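Local coordinates for histidine triad protein (Plasmodium falciparum 3D7, PDB 5CS2), which probably hydrolyses diadenosine triphosphate to AMP and ADP as a histidine triad (HIT) enzyme of the FHIT type, and binds the natural product cyclomarin A, at residues E3-I8 against L81-C86; Y23-Y28 against H114-I119; F93-F98 against P121-D126. All blocks are in the same frame, centred on the assembly; numbering follows the deposited sequence.

Contact 1 (E3-I8 against L81-C86); sequences EKYKNI and LCNFMC
Helix 4-8 runs roughly antiparallel to helix 81-86, their N-to-C directions 142° apart, and the axes of the two short segments come no nearer than 10.2 Å, so side chains alone bridge the gap. The tight part lies around F84. Its CG, anti to the backbone N (chi1 176°), sets the ring so that its edge meets Y5 CB, which lies in the ring plane 3.8 Å from F84 CD1. One turn further on, I8 drops its CG2 branch to 4.0 Å from F84 CB. Y5 also turns the edge of its own ring to N83, with CE1 3.7 Å from N83 OD1.

The looser side is the one where K4, partly exposed, reaches over to the buried N83 by a single extended chain. Its CG is anti to the backbone N (chi1 -180°), and its CD lies over the rim of one face of the Y5 ring. At its tip NZ bonds N83 OD1 at 2.8 Å, in the carbonyl plane and on a lone pair, and K4 NZ also donates to Y5 OH at 3.1 Å. The helix face turned from 81-86, with K6, is exposed.

The second subunit closes over the polar end: K4 NZ also bonds L70 O of that subunit, and N83 ND2 bonds its Y67 O. Within the chain, helix 181-199 adds F199, edge-to-face with F84, while Y87 stacks on Y5. The long helix 72-93 thus lies between the N-terminal helix and the central sheet, with C82 facing strands 56-60 and 116-122.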
loop_
_atom_site.group_PDB
_atom_site.type_symbol
_atom_site.label_atom_id
_atom_site.label_comp_id
_atom_site.label_asym_id
_atom_site.label_seq_id
_atom_site.Cartn_x
_atom_site.Cartn_y
_atom_site.Cartn_z
ATOM N N GLU A 3 11.056 -7.498 18.174
ATOM C CA GLU A 3 11.933 -8.042 17.133
ATOM C C GLU A 3 11.360 -7.879 15.699
ATOM O O GLU A 3 12.169 -7.704 14.784
ATOM C CB GLU A 3 12.338 -9.493 17.429
ATOM C CG GLU A 3 12.822 -10.342 16.255
ATOM C CD GLU A 3 14.311 -10.636 16.172
ATOM O OE1 GLU A 3 14.682 -11.627 15.501
ATOM O OE2 GLU A 3 15.108 -9.875 16.771
ATOM N N LYS A 4 10.013 -7.940 15.489
ATOM C CA LYS A 4 9.434 -7.779 14.132
ATOM C C LYS A 4 9.887 -6.447 13.495
ATOM O O LYS A 4 10.373 -6.421 12.364
ATOM C CB LYS A 4 7.884 -7.802 14.138
ATOM C CG LYS A 4 7.281 -7.636 12.730
ATOM C CD LYS A 4 5.791 -7.192 12.715
ATOM C CE LYS A 4 5.404 -6.570 11.375
ATOM N NZ LYS A 4 3.968 -6.107 11.309
ATOM N N TYR A 5 9.700 -5.361 14.237
ATOM C CA TYR A 5 10.014 -4.024 13.739
ATOM C C TYR A 5 11.494 -3.750 13.668
ATOM O O TYR A 5 11.924 -3.069 12.739
ATOM C CB TYR A 5 9.256 -2.973 14.511
ATOM C CG TYR A 5 7.780 -3.180 14.295
ATOM C CD1 TYR A 5 7.205 -2.983 13.034
ATOM C CD2 TYR A 5 6.978 -3.705 15.302
ATOM C CE1 TYR A 5 5.866 -3.273 12.798
ATOM C CE2 TYR A 5 5.626 -3.979 15.082
ATOM C CZ TYR A 5 5.074 -3.755 13.828
ATOM O OH TYR A 5 3.746 -4.012 13.594
ATOM N N LYS A 6 12.279 -4.347 14.582
ATOM C CA LYS A 6 13.728 -4.234 14.578
ATOM C C LYS A 6 14.203 -4.956 13.323
ATOM O O LYS A 6 15.097 -4.463 12.637
ATOM C CB LYS A 6 14.303 -4.894 15.858
ATOM C CG LYS A 6 15.823 -4.797 15.994
ATOM C CD LYS A 6 16.328 -5.629 17.180
ATOM C CE LYS A 6 17.716 -6.202 16.979
ATOM N NZ LYS A 6 18.784 -5.169 17.078
ATOM N N ASN A 7 13.560 -6.098 12.981
ATOM C CA ASN A 7 13.916 -6.879 11.801
ATOM C C ASN A 7 13.594 -6.088 10.522
ATOM O O ASN A 7 14.369 -6.117 9.567
ATOM C CB ASN A 7 13.193 -8.228 11.800
ATOM C CG ASN A 7 13.781 -9.217 10.820
ATOM O OD1 ASN A 7 14.912 -9.072 10.343
ATOM N ND2 ASN A 7 13.042 -10.268 10.522
ATOM N N ILE A 8 12.485 -5.328 10.532
ATOM C CA ILE A 8 12.133 -4.510 9.368
ATOM C C ILE A 8 13.217 -3.418 9.195
ATOM O O ILE A 8 13.716 -3.221 8.090
ATOM C CB ILE A 8 10.725 -3.903 9.551
ATOM C CG1 ILE A 8 9.636 -4.969 9.267
ATOM C CG2 ILE A 8 10.509 -2.601 8.694
ATOM C CD1 ILE A 8 8.160 -4.457 9.440
ATOM N N LEU A 81 8.505 0.071 5.294
ATOM C CA LEU A 81 8.501 1.356 6.010
ATOM C C LEU A 81 7.073 1.787 6.371
ATOM O O LEU A 81 6.822 2.272 7.463
ATOM C CB LEU A 81 9.206 2.446 5.148
ATOM C CG LEU A 81 9.284 3.822 5.799
ATOM C CD1 LEU A 81 10.068 3.755 7.141
ATOM C CD2 LEU A 81 9.972 4.812 4.879
ATOM N N CYS A 82 6.122 1.603 5.448
ATOM C CA CYS A 82 4.726 1.906 5.700
ATOM C C CYS A 82 4.199 1.138 6.909
ATOM O O CYS A 82 3.578 1.745 7.789
ATOM C CB CYS A 82 3.867 1.629 4.470
ATOM S SG CYS A 82 2.129 2.041 4.723
ATOM N N ASN A 83 4.403 -0.176 6.917
ATOM C CA ASN A 83 3.930 -1.030 8.024
ATOM C C ASN A 83 4.579 -0.569 9.352
ATOM O O ASN A 83 3.862 -0.370 10.338
ATOM C CB ASN A 83 4.248 -2.492 7.723
ATOM C CG ASN A 83 3.503 -3.419 8.634
ATOM O OD1 ASN A 83 4.000 -3.800 9.693
ATOM N ND2 ASN A 83 2.338 -3.847 8.212
ATOM N N PHE A 84 5.904 -0.331 9.332
ATOM C CA PHE A 84 6.670 0.161 10.486
ATOM C C PHE A 84 6.089 1.493 10.965
ATOM O O PHE A 84 5.906 1.683 12.172
ATOM C CB PHE A 84 8.151 0.315 10.123
ATOM C CG PHE A 84 8.996 0.918 11.233
ATOM C CD1 PHE A 84 9.357 0.159 12.347
ATOM C CD2 PHE A 84 9.355 2.265 11.201
ATOM C CE1 PHE A 84 10.128 0.715 13.375
ATOM C CE2 PHE A 84 10.086 2.836 12.259
ATOM C CZ PHE A 84 10.490 2.048 13.321
ATOM N N MET A 85 5.806 2.453 10.021
ATOM C CA MET A 85 5.276 3.755 10.411
ATOM C C MET A 85 3.857 3.702 10.953
ATOM O O MET A 85 3.540 4.472 11.845
ATOM C CB MET A 85 5.402 4.782 9.273
ATOM C CG MET A 85 6.839 5.209 9.013
ATOM S SD MET A 85 7.769 5.774 10.512
ATOM C CE MET A 85 6.715 6.895 11.165
ATOM N N CYS A 86 3.015 2.734 10.500
ATOM C CA CYS A 86 1.693 2.579 11.097
ATOM C C CYS A 86 1.845 2.133 12.543
ATOM O O CYS A 86 1.100 2.602 13.396
ATOM C CB CYS A 86 0.831 1.607 10.308
ATOM S SG CYS A 86 0.289 2.280 8.739
#

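Contact 2 (Y23-Y28 against H114-I119); sequences YEFGIY and HVHIHI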
loop_
_atom_site.group_PDB
_atom_site.type_symbol
_atom_site.label_atom_id
_atom_site.label_comp_id
_atom_site.label_asym_id
_atom_site.label_seq_id
_atom_site.Cartn_x
_atom_site.Cartn_y
_atom_site.Cartn_z
ATOM N N TYR A 23 16.536 15.885 -0.166
ATOM C CA TYR A 23 15.246 15.208 -0.231
ATOM C C TYR A 23 14.396 15.813 -1.330
ATOM O O TYR A 23 13.828 16.886 -1.158
ATOM C CB TYR A 23 14.537 15.321 1.117
ATOM C CG TYR A 23 15.265 14.545 2.184
ATOM C CD1 TYR A 23 15.017 13.194 2.375
ATOM C CD2 TYR A 23 16.153 15.176 3.049
ATOM C CE1 TYR A 23 15.665 12.475 3.371
ATOM C CE2 TYR A 23 16.836 14.457 4.032
ATOM C CZ TYR A 23 16.571 13.108 4.199
ATOM O OH TYR A 23 17.252 12.360 5.132
ATOM N N GLU A 24 14.314 15.110 -2.442
ATOM C CA GLU A 24 13.515 15.563 -3.582
ATOM C C GLU A 24 12.135 14.940 -3.515
ATOM O O GLU A 24 12.014 13.751 -3.197
ATOM C CB GLU A 24 14.168 15.125 -4.901
ATOM C CG GLU A 24 15.425 15.890 -5.292
ATOM C CD GLU A 24 16.102 15.390 -6.559
ATOM O OE1 GLU A 24 15.498 14.563 -7.282
ATOM O OE2 GLU A 24 17.250 15.818 -6.820
ATOM N N PHE A 25 11.105 15.735 -3.818
ATOM C CA PHE A 25 9.745 15.224 -3.906
ATOM C C PHE A 25 9.120 15.891 -5.143
ATOM O O PHE A 25 8.634 17.003 -5.032
ATOM C CB PHE A 25 8.961 15.556 -2.640
ATOM C CG PHE A 25 7.550 15.027 -2.611
ATOM C CD1 PHE A 25 7.275 13.707 -2.973
ATOM C CD2 PHE A 25 6.498 15.833 -2.184
ATOM C CE1 PHE A 25 5.965 13.215 -2.920
ATOM C CE2 PHE A 25 5.195 15.328 -2.087
ATOM C CZ PHE A 25 4.936 14.023 -2.457
ATOM N N GLY A 26 9.160 15.204 -6.285
ATOM C CA GLY A 26 8.689 15.801 -7.539
ATOM C C GLY A 26 9.639 16.952 -7.857
ATOM O O GLY A 26 10.854 16.811 -7.689
ATOM N N ILE A 27 9.098 18.096 -8.254
ATOM C CA ILE A 27 9.928 19.296 -8.537
ATOM C C ILE A 27 10.308 20.015 -7.216
ATOM O O ILE A 27 10.998 21.046 -7.255
ATOM C CB ILE A 27 9.144 20.293 -9.458
ATOM C CG1 ILE A 27 7.844 20.776 -8.768
ATOM C CG2 ILE A 27 8.925 19.701 -10.861
ATOM C CD1 ILE A 27 6.945 21.845 -9.509
ATOM N N TYR A 28 9.760 19.547 -6.076
ATOM C CA TYR A 28 9.937 20.188 -4.768
ATOM C C TYR A 28 11.089 19.604 -3.973
ATOM O O TYR A 28 11.657 18.569 -4.333
ATOM C CB TYR A 28 8.641 20.173 -3.950
ATOM C CG TYR A 28 7.470 20.777 -4.691
ATOM C CD1 TYR A 28 7.398 22.145 -4.921
ATOM C CD2 TYR A 28 6.468 19.970 -5.229
ATOM C CE1 TYR A 28 6.335 22.708 -5.619
ATOM C CE2 TYR A 28 5.379 20.524 -5.903
ATOM C CZ TYR A 28 5.324 21.896 -6.103
ATOM O OH TYR A 28 4.290 22.475 -6.791
ATOM N N HIS A 114 5.535 11.995 -8.225
ATOM C CA HIS A 114 6.548 11.211 -7.527
ATOM C C HIS A 114 5.725 10.294 -6.603
ATOM O O HIS A 114 4.874 10.800 -5.878
ATOM C CB HIS A 114 7.430 12.182 -6.695
ATOM C CG HIS A 114 8.643 11.576 -6.054
ATOM N ND1 HIS A 114 9.738 12.365 -5.715
ATOM C CD2 HIS A 114 8.896 10.296 -5.680
ATOM C CE1 HIS A 114 10.635 11.537 -5.197
ATOM N NE2 HIS A 114 10.157 10.287 -5.115
ATOM N N VAL A 115 5.892 8.977 -6.752
ATOM C CA VAL A 115 5.174 7.933 -5.984
ATOM C C VAL A 115 5.246 8.264 -4.514
ATOM O O VAL A 115 6.344 8.430 -3.991
ATOM C CB VAL A 115 5.794 6.511 -6.170
ATOM C CG1 VAL A 115 5.000 5.465 -5.367
ATOM C CG2 VAL A 115 5.862 6.115 -7.623
ATOM N N HIS A 116 4.100 8.315 -3.850
ATOM C CA HIS A 116 4.113 8.502 -2.381
ATOM C C HIS A 116 2.943 7.798 -1.700
ATOM O O HIS A 116 1.853 7.679 -2.268
ATOM C CB HIS A 116 4.210 9.989 -1.973
ATOM C CG HIS A 116 3.141 10.874 -2.524
ATOM N ND1 HIS A 116 3.138 11.249 -3.861
ATOM C CD2 HIS A 116 2.104 11.468 -1.902
ATOM C CE1 HIS A 116 2.086 12.034 -4.015
ATOM N NE2 HIS A 116 1.434 12.211 -2.865
ATOM N N ILE A 117 3.159 7.356 -0.446
ATOM C CA ILE A 117 2.088 6.724 0.315
ATOM C C ILE A 117 1.642 7.698 1.390
ATOM O O ILE A 117 2.494 8.272 2.087
ATOM C CB ILE A 117 2.603 5.431 1.008
ATOM C CG1 ILE A 117 3.133 4.372 0.006
ATOM C CG2 ILE A 117 1.506 4.844 1.944
ATOM C CD1 ILE A 117 3.806 3.074 0.615
ATOM N N HIS A 118 0.338 7.854 1.534
ATOM C CA HIS A 118 -0.302 8.650 2.575
ATOM C C HIS A 118 -0.616 7.709 3.722
ATOM O O HIS A 118 -1.181 6.623 3.498
ATOM C CB HIS A 118 -1.639 9.220 2.111
ATOM C CG HIS A 118 -1.504 10.227 1.033
ATOM N ND1 HIS A 118 -1.394 11.568 1.316
ATOM C CD2 HIS A 118 -1.451 10.044 -0.305
ATOM C CE1 HIS A 118 -1.298 12.167 0.138
ATOM N NE2 HIS A 118 -1.329 11.284 -0.862
ATOM N N ILE A 119 -0.292 8.123 4.954
ATOM C CA ILE A 119 -0.667 7.349 6.146
ATOM C C ILE A 119 -1.389 8.359 6.999
ATOM O O ILE A 119 -0.783 9.365 7.392
ATOM C CB ILE A 119 0.510 6.730 6.898
ATOM C CG1 ILE A 119 1.219 5.659 6.066
ATOM C CG2 ILE A 119 0.041 6.159 8.276
ATOM C CD1 ILE A 119 2.535 5.182 6.698
#
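One hydrogen bond joins the two segments: the backbone N of G26 donates to H114 ND1 at 3.0 Å, with an N-H...N angle of 158°. The donor lies almost exactly in the imidazole plane, so ND1 receives it as an unprotonated nitrogen. On the far side of the ring H114 NE2 bonds T60 O, which implies that the proton sits on NE2; with both nitrogens engaged, the rotation of the ring is fixed. A second bond runs within the histidine segment, from H116 ND1 to H114 O at 2.7 Å. It is nearly straight and lies in the H116 ring plane, leaving NE2 as the nitrogen turned away from this carbonyl.

The aromatic contacts centre on F25. With CG anti to the backbone N (chi1 -178°), its ring reaches H116 and stands edge-to-face on it, the planes 87° apart. CZ sits over the middle of one imidazole face, and CE1 is 3.6 Å from H116 ND1. Toward H114 the same ring lies obliquely, CD1 being 3.9 Å from H114 ND1.

The H114 imidazole also packs on backbone: its CE1 is 3.3 Å from E24 O, which is hydrogen-bonded to Y43 OH. The type II' turn F25 to Y28 places G26, with positive phi, at its second position, and its N-H faces H114.

H114, H116 and H118 belong to the histidine triad motif of the HIT fold. H116 is the predicted nucleophile that takes up AMP; the carbonyl bond to its ND1 is consistent with NE2 being the reacting nitrogen.

Contact 3 (F93-F98 against P121-D126); sequences FNTTDF and PRKIND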
loop_
_atom_site.group_PDB
_atom_site.type_symbol
_atom_site.label_atom_id
_atom_site.label_comp_id
_atom_site.label_asym_id
_atom_site.label_seq_id
_atom_site.Cartn_x
_atom_site.Cartn_y
_atom_site.Cartn_z
ATOM N N PHE A 93 -0.074 8.513 18.273
ATOM C CA PHE A 93 -1.378 9.157 18.156
ATOM C C PHE A 93 -2.493 8.390 18.878
ATOM O O PHE A 93 -3.641 8.818 18.843
ATOM C CB PHE A 93 -1.711 9.430 16.666
ATOM C CG PHE A 93 -0.945 10.640 16.174
ATOM C CD1 PHE A 93 0.399 10.537 15.818
ATOM C CD2 PHE A 93 -1.534 11.899 16.170
ATOM C CE1 PHE A 93 1.134 11.676 15.460
ATOM C CE2 PHE A 93 -0.798 13.034 15.804
ATOM C CZ PHE A 93 0.530 12.910 15.446
ATOM N N ASN A 94 -2.139 7.315 19.586
ATOM C CA ASN A 94 -3.031 6.437 20.358
ATOM C C ASN A 94 -4.217 5.947 19.505
ATOM O O ASN A 94 -5.388 6.287 19.738
ATOM C CB ASN A 94 -3.449 7.090 21.690
ATOM C CG ASN A 94 -2.255 7.444 22.546
ATOM O OD1 ASN A 94 -1.349 6.628 22.775
ATOM N ND2 ASN A 94 -2.181 8.696 22.962
ATOM N N THR A 95 -3.873 5.209 18.441
ATOM C CA THR A 95 -4.876 4.653 17.541
ATOM C C THR A 95 -4.399 3.380 16.930
ATOM O O THR A 95 -3.196 3.118 16.826
ATOM C CB THR A 95 -5.395 5.661 16.476
ATOM O OG1 THR A 95 -6.522 5.066 15.807
ATOM C CG2 THR A 95 -4.318 6.052 15.440
ATOM N N THR A 96 -5.360 2.571 16.526
ATOM C CA THR A 96 -5.043 1.322 15.877
ATOM C C THR A 96 -5.494 1.452 14.406
ATOM O O THR A 96 -5.260 0.524 13.645
ATOM C CB THR A 96 -5.822 0.182 16.567
ATOM O OG1 THR A 96 -7.222 0.428 16.420
ATOM C CG2 THR A 96 -5.461 0.043 18.066
ATOM N N ASP A 97 -6.216 2.537 14.051
ATOM C CA ASP A 97 -6.814 2.681 12.718
ATOM C C ASP A 97 -6.151 3.719 11.837
ATOM O O ASP A 97 -5.825 4.816 12.294
ATOM C CB ASP A 97 -8.312 2.970 12.817
ATOM C CG ASP A 97 -9.123 1.937 13.594
ATOM O OD1 ASP A 97 -8.561 0.849 13.922
ATOM O OD2 ASP A 97 -10.319 2.199 13.851
ATOM N N PHE A 98 -5.955 3.358 10.549
ATOM C CA PHE A 98 -5.262 4.231 9.600
ATOM C C PHE A 98 -5.886 4.127 8.231
ATOM O O PHE A 98 -6.364 3.055 7.855
ATOM C CB PHE A 98 -3.783 3.791 9.436
ATOM C CG PHE A 98 -3.007 3.736 10.724
ATOM C CD1 PHE A 98 -2.368 4.872 11.213
ATOM C CD2 PHE A 98 -3.009 2.591 11.502
ATOM C CE1 PHE A 98 -1.724 4.849 12.449
ATOM C CE2 PHE A 98 -2.363 2.567 12.742
ATOM C CZ PHE A 98 -1.725 3.696 13.198
ATOM N N PRO A 121 -3.655 8.698 10.463
ATOM C CA PRO A 121 -4.248 8.076 11.663
ATOM C C PRO A 121 -5.725 8.428 11.713
ATOM O O PRO A 121 -6.106 9.523 11.298
ATOM C CB PRO A 121 -3.485 8.746 12.816
ATOM C CG PRO A 121 -2.197 9.221 12.192
ATOM C CD PRO A 121 -2.628 9.693 10.832
ATOM N N ARG A 122 -6.569 7.480 12.145
ATOM C CA ARG A 122 -8.022 7.699 12.176
ATOM C C ARG A 122 -8.634 7.488 13.573
ATOM O O ARG A 122 -8.227 6.578 14.290
ATOM C CB ARG A 122 -8.718 6.760 11.178
ATOM C CG ARG A 122 -8.307 6.930 9.706
ATOM C CD ARG A 122 -8.451 8.344 9.197
ATOM N NE ARG A 122 -9.826 8.836 9.292
ATOM C CZ ARG A 122 -10.754 8.634 8.363
ATOM N NH1 ARG A 122 -10.460 7.966 7.253
ATOM N NH2 ARG A 122 -11.984 9.106 8.532
ATOM N N LYS A 123 -9.622 8.336 13.933
ATOM C CA LYS A 123 -10.369 8.304 15.207
ATOM C C LYS A 123 -11.872 8.516 14.969
ATOM O O LYS A 123 -12.259 9.009 13.907
ATOM C CB LYS A 123 -9.806 9.360 16.176
ATOM C CG LYS A 123 -8.449 8.975 16.748
ATOM C CD LYS A 123 -7.632 10.189 17.175
ATOM C CE LYS A 123 -6.598 9.781 18.199
ATOM N NZ LYS A 123 -5.566 10.829 18.423
ATOM N N ILE A 124 -12.730 8.129 15.940
ATOM C CA ILE A 124 -14.198 8.283 15.823
ATOM C C ILE A 124 -14.605 9.722 15.472
ATOM O O ILE A 124 -14.148 10.679 16.110
ATOM C CB ILE A 124 -14.975 7.750 17.070
ATOM C CG1 ILE A 124 -14.626 6.279 17.375
ATOM C CG2 ILE A 124 -16.513 7.950 16.932
ATOM C CD1 ILE A 124 -14.971 5.783 18.811
ATOM N N ASN A 125 -15.442 9.857 14.425
ATOM C CA ASN A 125 -16.005 11.108 13.910
ATOM C C ASN A 125 -14.950 12.203 13.624
ATOM O O ASN A 125 -15.241 13.396 13.805
ATOM C CB ASN A 125 -17.134 11.630 14.843
ATOM C CG ASN A 125 -18.384 10.770 14.890
ATOM O OD1 ASN A 125 -18.655 9.941 14.003
ATOM N ND2 ASN A 125 -19.205 10.985 15.912
ATOM N N ASP A 126 -13.735 11.798 13.162
ATOM C CA ASP A 126 -12.669 12.741 12.812
ATOM C C ASP A 126 -13.001 13.451 11.508
ATOM O O ASP A 126 -12.899 14.668 11.443
ATOM C CB ASP A 126 -11.299 12.038 12.716
ATOM C CG ASP A 126 -11.168 10.842 11.770
ATOM O OD1 ASP A 126 -12.099 10.603 10.969
ATOM O OD2 ASP A 126 -10.150 10.128 11.861
#
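Strands 97-98 and 121-122 pair antiparallel at their ends, with F98 facing P121 as a non-hydrogen-bonded pair and R122 N donating to D97 O at 2.8 Å from above the carbonyl plane. Beyond this pairing the chains part, and side chains take over the job of holding them.

T95 does this most directly. Its OG1 is anti to the backbone N (chi1 -171°) and donates to R122 O at 2.7 Å in the carbonyl plane, while accepting from D97 N as an ST turn. The hydroxyl therefore fixes the bend leading into the strand and clips it to the neighbour at once. Its methyl CG2 packs against P121 CB, 3.9 Å away. Alongside, F98 CD1 comes to 3.7 Å from P121 CA, and F93 CB adds a looser touch on P121 CB.

Further out K123 stretches its chain across to the end of helix 72-93, where NZ bonds F93 O at 2.8 Å in the carbonyl plane. A positive charge at the C-terminal end of a helix probably suits the helix dipole.

R122, bent at chi2 and chi3, carries its guanidinium past F98, where NH1 bonds S99 OG. NE and NH2 grip D126 side-on, one to each oxygen and both on syn lone pairs; the NH2 to OD1 bond is 2.9 Å. K123 N gives the carboxylate its third bond, to D126 OD2 at 2.8 Å from above the carboxylate plane, which spans the type II turn from K123 to D126.

D97 OD2 is bonded by E107 N of the second subunit, and F98 pairs antiparallel with a strand there. This is the open end of the hairpin 97-104/116-122, whose outer strand 97-104 carries the HIT-domain sheet on into the second subunit.

How the contacts relate
From the N terminus, helix 4-11 opens contact 1, which closes only when helix 72-93 comes past, 73 residues on. Inside that span strand 24-25 opens contact 2, which stays open until the histidine motif, so contacts 1 and 2 cross. Contact 3 starts where helix 72-93 ends and closes at the end of strand 116-122 and just beyond; it follows contact 1 in series and crosses contact 2. I119 joins all three, packing on C82 and M85 of contact 1 and on F98 of contact 3. Together they tie the N-terminal helix and the 24-29 hairpin to the central helix and sheet, with contacts 1 and 3 touching the second subunit.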